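Local structure of guanine nucleotide exchange factor SRM1 (Saccharomyces cerevisiae, 3OF7) at residues D65-I70 with N87-G92; K213-F218 with Q233-R238; E405-A408 with F414-D417. The protein acts as the guanine nucleotide exchange factor that promotes replacement of GDP by GTP on GSP1/GSP2, binds chromatin and controls RNA metabolism and transport. All coordinates share one frame; numbering follows the deposited sequence. Where two conformers were deposited one is given.

The three contacts sit in three different blades of the RCC1-type beta-propeller, with centres 28 to 30 Å apart and no touch between them. Interactions 1 and 2 are buried; interaction 3 lies at the surface. Interaction 1 stays within one blade, where the first strand and the loop leading into it meet the third strand's tryptophan. Interaction 2 sets a second strand against the loop that follows the third, and interaction 3 falls wholly inside the equivalent loop of another blade. Chemistry follows place: methyl groups on an indole in interaction 1, glutamine methylenes on a histidine ring in interaction 2, and in interaction 3 glutamates beside a tyrosine.

Interaction 1: D65-I70 with N87-G92; sequences DEAKII and NVWSWG
W89 NE1 donates a hydrogen bond to OD2 of D83, which should restrain the rotation of the indole that A67 and I69 pack against. The other oxygen of that carboxylate, OD1, takes the backbone N of N87, so D83 ties down the start of the 88-92 strand as well as its ring.

The contact itself is apolar. CD1 of I69 sits over one face of the five-membered ring of W89, 3.8 Å from its centroid and 15° off the normal, a CH-pi contact. Its closest ring atom is W89 CD1, at 3.7 Å. The I69 chain gets there by two turns: CG1 lies beside the backbone N (chi1 -60°), and chi2 of -53° carries CD1 over the indole face. A67 works further along, at the benzo end, where its CB comes within 3.8 Å of W89 CZ2 at a slant to the ring.

I69 and W89 belong to the first and third strands of one antiparallel propeller blade, contributed by RCC1 repeats 1 and 2 respectively. The strand 78-83 runs between them: I69 rests on A81, whose backbone is hydrogen-bonded to W89, while K135 of the outer strand 134-135 and L62 also touch the indole.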
loop_
_atom_site.group_PDB
_atom_site.type_symbol
_atom_site.label_atom_id
_atom_site.label_comp_id
_atom_site.label_asym_id
_atom_site.label_seq_id
_atom_site.Cartn_x
_atom_site.Cartn_y
_atom_site.Cartn_z
ATOM N N ASP A 65 6.779 16.886 -16.851
ATOM C CA ASP A 65 6.319 18.065 -17.586
ATOM C C ASP A 65 5.161 17.773 -18.542
ATOM O O ASP A 65 4.551 18.696 -19.080
ATOM C CB ASP A 65 7.488 18.737 -18.329
ATOM C CG ASP A 65 7.901 17.987 -19.591
ATOM O OD2 ASP A 65 7.791 16.743 -19.639
ATOM N N GLU A 66 4.876 16.490 -18.765
ATOM C CA GLU A 66 3.832 16.087 -19.700
ATOM C C GLU A 66 2.792 15.153 -19.069
ATOM O O GLU A 66 1.588 15.452 -19.078
ATOM C CB GLU A 66 4.447 15.441 -20.946
ATOM C CG GLU A 66 3.534 15.470 -22.166
ATOM N N ALA A 67 3.247 14.019 -18.540
ATOM C CA ALA A 67 2.335 13.098 -17.853
ATOM C C ALA A 67 1.755 13.761 -16.604
ATOM O O ALA A 67 0.572 13.621 -16.322
ATOM C CB ALA A 67 3.033 11.793 -17.506
ATOM N N LYS A 68 2.590 14.500 -15.880
ATOM C CA LYS A 68 2.158 15.282 -14.707
ATOM C C LYS A 68 1.441 14.427 -13.658
ATOM O O LYS A 68 0.340 14.758 -13.184
ATOM C CB LYS A 68 1.297 16.490 -15.112
ATOM C CG LYS A 68 1.993 17.449 -16.088
ATOM C CD LYS A 68 1.092 18.627 -16.447
ATOM C CE LYS A 68 1.826 19.643 -17.324
ATOM N NZ LYS A 68 0.886 20.685 -17.850
ATOM N N ILE A 69 2.093 13.331 -13.293
ATOM C CA ILE A 69 1.576 12.430 -12.271
ATOM C C ILE A 69 1.600 13.105 -10.895
ATOM O O ILE A 69 2.620 13.675 -10.493
ATOM C CB ILE A 69 2.381 11.113 -12.242
ATOM C CG1 ILE A 69 2.308 10.399 -13.606
ATOM C CG2 ILE A 69 1.911 10.202 -11.085
ATOM C CD1 ILE A 69 0.869 10.157 -14.140
ATOM N N ILE A 70 0.466 13.045 -10.189
ATOM C CA ILE A 70 0.353 13.612 -8.841
ATOM C C ILE A 70 -0.065 12.596 -7.758
ATOM O O ILE A 70 -0.154 12.943 -6.582
ATOM C CB ILE A 70 -0.604 14.838 -8.823
ATOM C CG1 ILE A 70 -1.899 14.544 -9.584
ATOM C CG2 ILE A 70 0.075 16.047 -9.464
ATOM C CD1 ILE A 70 -2.969 13.836 -8.790
ATOM N N ASN A 87 -6.767 11.743 -15.251
ATOM C CA ASN A 87 -6.672 10.500 -16.026
ATOM C C ASN A 87 -5.976 9.445 -15.183
ATOM O O ASN A 87 -5.053 9.760 -14.429
ATOM C CB ASN A 87 -5.886 10.688 -17.321
ATOM C CG ASN A 87 -6.621 11.538 -18.340
ATOM O OD1 ASN A 87 -7.709 11.186 -18.815
ATOM N ND2 ASN A 87 -6.015 12.659 -18.693
ATOM N N VAL A 88 -6.425 8.201 -15.326
ATOM C CA VAL A 88 -5.813 7.065 -14.645
ATOM C C VAL A 88 -4.868 6.311 -15.578
ATOM O O VAL A 88 -5.270 5.854 -16.662
ATOM C CB VAL A 88 -6.886 6.106 -14.056
ATOM C CG1 VAL A 88 -6.235 4.944 -13.306
ATOM C CG2 VAL A 88 -7.842 6.866 -13.132
ATOM N N TRP A 89 -3.612 6.205 -15.158
ATOM C CA TRP A 89 -2.593 5.454 -15.871
ATOM C C TRP A 89 -2.418 4.112 -15.162
ATOM O O TRP A 89 -2.606 4.017 -13.945
ATOM C CB TRP A 89 -1.258 6.187 -15.819
ATOM C CG TRP A 89 -1.213 7.541 -16.478
ATOM C CD1 TRP A 89 -1.919 8.663 -16.130
ATOM C CD2 TRP A 89 -0.383 7.915 -17.580
ATOM N NE1 TRP A 89 -1.585 9.713 -16.964
ATOM C CE2 TRP A 89 -0.641 9.279 -17.858
ATOM C CE3 TRP A 89 0.547 7.226 -18.371
ATOM C CZ2 TRP A 89 -0.001 9.967 -18.901
ATOM C CZ3 TRP A 89 1.192 7.914 -19.395
ATOM C CH2 TRP A 89 0.911 9.267 -19.653
ATOM N N SER A 90 -2.018 3.092 -15.917
ATOM C CA SER A 90 -1.786 1.766 -15.343
ATOM C C SER A 90 -0.660 1.041 -16.064
ATOM O O SER A 90 -0.399 1.283 -17.253
ATOM C CB SER A 90 -3.065 0.924 -15.423
ATOM O OG SER A 90 -3.394 0.640 -16.774
ATOM N N TRP A 91 0.015 0.166 -15.328
ATOM C CA TRP A 91 0.989 -0.754 -15.907
ATOM C C TRP A 91 1.176 -1.929 -14.966
ATOM O O TRP A 91 0.873 -1.833 -13.775
ATOM C CB TRP A 91 2.327 -0.058 -16.194
ATOM C CG TRP A 91 3.098 0.368 -14.973
ATOM C CD1 TRP A 91 4.038 -0.362 -14.312
ATOM C CD2 TRP A 91 3.016 1.629 -14.291
ATOM N NE1 TRP A 91 4.541 0.356 -13.259
ATOM C CE2 TRP A 91 3.930 1.582 -13.219
ATOM C CE3 TRP A 91 2.245 2.787 -14.472
ATOM C CZ2 TRP A 91 4.110 2.652 -12.333
ATOM C CZ3 TRP A 91 2.422 3.850 -13.587
ATOM C CH2 TRP A 91 3.340 3.770 -12.531
ATOM N N GLY A 92 1.669 -3.036 -15.511
ATOM C CA GLY A 92 1.838 -4.267 -14.755
ATOM C C GLY A 92 1.093 -5.414 -15.403
ATOM O O GLY A 92 0.826 -5.397 -16.614
#

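Interaction 2: K213-F218 with Q233-R238; sequences KDHILF and QNQLGR
H215 and Q235 form the tight part of this contact. The aliphatic stem of the glutamine lies over one face of the imidazole: Q235 CB stands 3.9 Å above the H215 ring plane, over its centre, and Q235 CG comes to 3.6 Å from H215 CD2. CG to the ring centroid is 3.9 Å, 28° off the normal, which makes this a CH-pi contact. Both side chains take the crowded chi1 near +60°, between backbone N and carbonyl carbon, and that brings stem and ring together. H215 ND1 is buried here and finds no partner in the model.

The Q235 amide is turned 84° from the imidazole plane and looks back to its own loop. Its NE2 donates to Q233 OE1 at 2.9 Å in a fairly straight bond, nearly in the plane of the amide. In return Q235 OE1 accepts the backbone N of Q233 at 2.7 Å, on a lone pair, though the N-H points at it less directly. Gripped at both ends, the amide is held against rotation.

Packing is looser around this centre. L236 CD2 reaches H215 CB at 4.2 Å, and L217 CD2 stays 4.2 Å from Q235 O, a carbonyl that accepts a hydrogen bond from W281 NE1. Toward solvent lie Q233, N234, G237 and R238, all partly exposed. A type I turn from N234 to G237 shapes that side, with G237 at positive phi.

In the propeller blade, H215 and L217 lie on the second strand, 215-220, between 206-211 and 225-229. L217 packs on A210 and A227, and L236 touches A227 too. N267 touches both Q233 and Q235, so the loop also meets the next blade, through N267 and W281.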
loop_
_atom_site.group_PDB
_atom_site.type_symbol
_atom_site.label_atom_id
_atom_site.label_comp_id
_atom_site.label_asym_id
_atom_site.label_seq_id
_atom_site.Cartn_x
_atom_site.Cartn_y
_atom_site.Cartn_z
ATOM N N LYS A 213 -4.343 -7.832 -0.408
ATOM C CA LYS A 213 -3.880 -8.713 -1.480
ATOM C C LYS A 213 -5.037 -9.106 -2.398
ATOM O O LYS A 213 -4.954 -8.949 -3.611
ATOM C CB LYS A 213 -3.222 -9.967 -0.900
ATOM C CG LYS A 213 -2.804 -11.001 -1.941
ATOM C CD LYS A 213 -2.376 -12.306 -1.275
ATOM C CE LYS A 213 -1.948 -13.336 -2.310
ATOM N NZ LYS A 213 -0.627 -13.017 -2.927
ATOM N N ASP A 214 -6.109 -9.633 -1.812
ATOM C CA ASP A 214 -7.293 -10.024 -2.587
ATOM C C ASP A 214 -8.594 -9.620 -1.892
ATOM O O ASP A 214 -9.606 -10.335 -1.938
ATOM C CB ASP A 214 -7.261 -11.525 -2.926
ATOM C CG ASP A 214 -6.360 -11.837 -4.114
ATOM O OD1 ASP A 214 -6.601 -11.302 -5.218
ATOM O OD2 ASP A 214 -5.414 -12.645 -3.941
ATOM N N HIS A 215 -8.543 -8.458 -1.251
ATOM C CA HIS A 215 -9.708 -7.812 -0.678
ATOM C C HIS A 215 -9.424 -6.320 -0.660
ATOM O O HIS A 215 -8.265 -5.895 -0.760
ATOM C CB HIS A 215 -9.944 -8.288 0.760
ATOM C CG HIS A 215 -8.907 -7.800 1.719
ATOM N ND1 HIS A 215 -9.067 -6.656 2.474
ATOM C CD2 HIS A 215 -7.676 -8.275 2.012
ATOM C CE1 HIS A 215 -7.986 -6.461 3.206
ATOM N NE2 HIS A 215 -7.127 -7.429 2.943
ATOM N N ILE A 216 -10.476 -5.532 -0.497
ATOM C CA ILE A 216 -10.337 -4.097 -0.348
ATOM C C ILE A 216 -11.324 -3.628 0.726
ATOM O O ILE A 216 -12.436 -4.169 0.845
ATOM C CB ILE A 216 -10.506 -3.366 -1.726
ATOM C CG1 ILE A 216 -10.343 -1.839 -1.579
ATOM C CG2 ILE A 216 -11.838 -3.761 -2.400
ATOM C CD1 ILE A 216 -10.258 -1.101 -2.919
ATOM N N LEU A 217 -10.889 -2.656 1.524
ATOM C CA LEU A 217 -11.727 -2.023 2.540
ATOM C C LEU A 217 -12.143 -0.634 2.060
ATOM O O LEU A 217 -11.408 0.009 1.317
ATOM C CB LEU A 217 -10.966 -1.896 3.855
ATOM C CG LEU A 217 -10.345 -3.141 4.502
ATOM C CD1 LEU A 217 -9.689 -2.742 5.778
ATOM C CD2 LEU A 217 -11.416 -4.195 4.771
ATOM N N PHE A 218 -13.334 -0.201 2.478
ATOM C CA PHE A 218 -13.855 1.142 2.192
ATOM C C PHE A 218 -14.299 1.768 3.510
ATOM O O PHE A 218 -14.786 1.067 4.411
ATOM C CB PHE A 218 -15.078 1.112 1.252
ATOM C CG PHE A 218 -14.863 0.394 -0.059
ATOM C CD1 PHE A 218 -14.475 1.094 -1.197
ATOM C CD2 PHE A 218 -15.088 -0.979 -0.167
ATOM C CE1 PHE A 218 -14.294 0.445 -2.424
ATOM C CE2 PHE A 218 -14.899 -1.646 -1.387
ATOM C CZ PHE A 218 -14.501 -0.932 -2.518
ATOM N N GLN A 233 -9.008 -15.575 5.264
ATOM C CA GLN A 233 -8.195 -15.217 6.423
ATOM C C GLN A 233 -8.945 -14.298 7.399
ATOM O O GLN A 233 -8.319 -13.626 8.227
ATOM C CB GLN A 233 -6.879 -14.549 5.981
ATOM C CG GLN A 233 -5.889 -15.468 5.256
ATOM C CD GLN A 233 -6.263 -15.739 3.804
ATOM O OE1 GLN A 233 -6.773 -14.865 3.102
ATOM N NE2 GLN A 233 -6.003 -16.952 3.350
ATOM N N ASN A 234 -10.274 -14.279 7.305
ATOM C CA ASN A 234 -11.122 -13.418 8.144
ATOM C C ASN A 234 -10.908 -11.922 7.892
ATOM O O ASN A 234 -11.231 -11.090 8.742
ATOM C CB ASN A 234 -10.955 -13.740 9.636
ATOM C CG ASN A 234 -12.128 -14.521 10.198
ATOM O OD1 ASN A 234 -13.187 -13.956 10.483
ATOM N ND2 ASN A 234 -11.940 -15.820 10.374
ATOM N N GLN A 235 -10.383 -11.578 6.718
ATOM C CA GLN A 235 -10.087 -10.172 6.417
ATOM C C GLN A 235 -11.357 -9.334 6.225
ATOM O O GLN A 235 -11.312 -8.105 6.340
ATOM C CB GLN A 235 -9.134 -10.016 5.220
ATOM C CG GLN A 235 -9.579 -10.679 3.920
ATOM C CD GLN A 235 -9.059 -12.104 3.801
ATOM O OE1 GLN A 235 -9.499 -13.002 4.526
ATOM N NE2 GLN A 235 -8.120 -12.320 2.885
ATOM N N LEU A 236 -12.477 -9.995 5.937
ATOM C CA LEU A 236 -13.737 -9.288 5.688
ATOM C C LEU A 236 -14.485 -8.953 6.978
ATOM O O LEU A 236 -15.556 -8.347 6.933
ATOM C CB LEU A 236 -14.649 -10.061 4.710
ATOM C CG LEU A 236 -14.107 -10.538 3.353
ATOM C CD1 LEU A 236 -15.139 -11.389 2.643
ATOM C CD2 LEU A 236 -13.628 -9.401 2.432
ATOM N N GLY A 237 -13.908 -9.333 8.119
ATOM C CA GLY A 237 -14.498 -9.074 9.431
ATOM C C GLY A 237 -15.696 -9.950 9.760
ATOM O O GLY A 237 -16.426 -9.676 10.714
ATOM N N ARG A 238 -15.896 -10.992 8.955
ATOM C CA ARG A 238 -16.960 -11.972 9.146
ATOM C C ARG A 238 -16.482 -13.300 8.562
ATOM O O ARG A 238 -15.725 -13.314 7.587
ATOM C CB ARG A 238 -18.264 -11.516 8.463
ATOM C CG ARG A 238 -18.168 -11.339 6.946
ATOM C CD ARG A 238 -19.379 -10.646 6.337
ATOM N NE ARG A 238 -19.131 -10.322 4.928
ATOM C CZ ARG A 238 -19.453 -11.115 3.908
ATOM N NH1 ARG A 238 -20.064 -12.275 4.129
ATOM N NH2 ARG A 238 -19.177 -10.748 2.665
#

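Interaction 3: E405-A408 with F414-D417; sequences ETYA and FEDD
E405, Y407, F414 and E415 meet within a single loop of the beta-propeller, the one joining strands 398-402 and 418-419 in RCC1 repeat 7. Backbone passes close to backbone here, with E405 and E415 4.4 Å apart at their CA atoms, yet the approach of E405 N to E415 O is too poorly angled to count as a bond. A polar tie nearby comes from D417 OD1, which accepts the backbone N of G404.

The van der Waals contacts centre on Y407, whose own backbone is in the left-handed region (phi 65°). Its OH touches E415 CG at 3.4 Å, and Y407 CE1 lies 3.9 Å from F414 O; both partners approach the ring obliquely. E405 O stands over one face of the Y407 ring, 3.6 Å above the plane and offset toward the rim, while K54 also touches the tyrosine. An alanine in place of Y407 would remove the ring and is likely to take away the packing of the E415 CG and set that side chain freer to swing.

Charge is the third element. The side chains of E405 and E415 are both extended beyond CG, and they run out at the surface as like charges. Solvent probably softens the repulsion, which might still raise the proton affinity of one acid slightly. E405 sends its chain away from its own N (chi1 -177°), which sets E405 CG 3.8 Å from E415 OE2. The two carboxylate planes are turned 79° from each other, and E405 OE1 stops 4.5 Å from E415 OE2.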
loop_
_atom_site.group_PDB
_atom_site.type_symbol
_atom_site.label_atom_id
_atom_site.label_comp_id
_atom_site.label_asym_id
_atom_site.label_seq_id
_atom_site.Cartn_x
_atom_site.Cartn_y
_atom_site.Cartn_z
ATOM N N GLU A 405 16.319 -10.089 -2.059
ATOM C CA GLU A 405 16.546 -10.911 -3.253
ATOM C C GLU A 405 15.962 -10.340 -4.562
ATOM O O GLU A 405 16.476 -10.602 -5.646
ATOM C CB GLU A 405 16.032 -12.325 -2.988
ATOM C CG GLU A 405 16.242 -13.342 -4.085
ATOM C CD GLU A 405 15.757 -14.711 -3.651
ATOM O OE1 GLU A 405 16.315 -15.247 -2.672
ATOM O OE2 GLU A 405 14.806 -15.237 -4.266
ATOM N N THR A 406 14.897 -9.556 -4.469
ATOM C CA THR A 406 14.303 -8.990 -5.681
ATOM C C THR A 406 14.712 -7.532 -5.916
ATOM O O THR A 406 14.235 -6.901 -6.861
ATOM C CB THR A 406 12.770 -9.122 -5.685
ATOM O OG1 THR A 406 12.260 -8.725 -4.411
ATOM C CG2 THR A 406 12.359 -10.579 -5.981
ATOM N N TYR A 407 15.601 -7.023 -5.060
ATOM C CA TYR A 407 16.169 -5.658 -5.161
ATOM C C TYR A 407 15.117 -4.564 -4.977
ATOM O O TYR A 407 15.320 -3.419 -5.383
ATOM C CB TYR A 407 16.931 -5.452 -6.487
ATOM C CG TYR A 407 17.876 -6.585 -6.816
ATOM C CD1 TYR A 407 19.120 -6.682 -6.186
ATOM C CD2 TYR A 407 17.520 -7.572 -7.737
ATOM C CE1 TYR A 407 19.991 -7.729 -6.471
ATOM C CE2 TYR A 407 18.386 -8.629 -8.029
ATOM C CZ TYR A 407 19.617 -8.694 -7.395
ATOM O OH TYR A 407 20.484 -9.726 -7.676
ATOM N N ALA A 408 13.998 -4.926 -4.353
ATOM C CA ALA A 408 12.896 -3.994 -4.122
ATOM C C ALA A 408 13.280 -2.890 -3.130
ATOM O O ALA A 408 12.617 -1.851 -3.059
ATOM C CB ALA A 408 11.667 -4.756 -3.631
ATOM N N PHE A 414 23.270 -6.267 -4.254
ATOM C CA PHE A 414 23.407 -7.155 -3.104
ATOM C C PHE A 414 22.069 -7.858 -2.883
ATOM O O PHE A 414 21.038 -7.191 -2.756
ATOM C CB PHE A 414 23.762 -6.360 -1.844
ATOM C CG PHE A 414 24.771 -5.257 -2.065
ATOM C CD1 PHE A 414 26.131 -5.542 -2.163
ATOM C CD2 PHE A 414 24.357 -3.925 -2.145
ATOM C CE1 PHE A 414 27.063 -4.519 -2.357
ATOM C CE2 PHE A 414 25.279 -2.894 -2.341
ATOM C CZ PHE A 414 26.635 -3.192 -2.441
ATOM N N GLU A 415 22.082 -9.188 -2.835
ATOM C CA GLU A 415 20.848 -9.962 -2.635
ATOM C C GLU A 415 20.427 -10.099 -1.168
ATOM O O GLU A 415 19.259 -10.376 -0.878
ATOM C CB GLU A 415 20.972 -11.358 -3.261
ATOM C CG GLU A 415 20.781 -11.385 -4.758
ATOM C CD GLU A 415 20.754 -12.799 -5.321
ATOM O OE1 GLU A 415 21.500 -13.069 -6.284
ATOM O OE2 GLU A 415 19.991 -13.643 -4.799
ATOM N N ASP A 416 21.372 -9.908 -0.250
ATOM C CA ASP A 416 21.120 -10.140 1.178
ATOM C C ASP A 416 20.054 -9.195 1.713
ATOM O O ASP A 416 19.959 -8.042 1.272
ATOM C CB ASP A 416 22.402 -9.990 1.997
ATOM C CG ASP A 416 23.560 -10.766 1.410
ATOM O OD1 ASP A 416 24.249 -10.220 0.520
ATOM O OD2 ASP A 416 23.774 -11.920 1.836
ATOM N N ASP A 417 19.257 -9.686 2.658
ATOM C CA ASP A 417 18.225 -8.867 3.301
ATOM C C ASP A 417 18.839 -7.693 4.058
ATOM O O ASP A 417 19.956 -7.796 4.577
ATOM C CB ASP A 417 17.371 -9.716 4.240
ATOM C CG ASP A 417 16.716 -10.898 3.536
ATOM O OD1 ASP A 417 16.474 -10.824 2.310
ATOM O OD2 ASP A 417 16.436 -11.902 4.218
#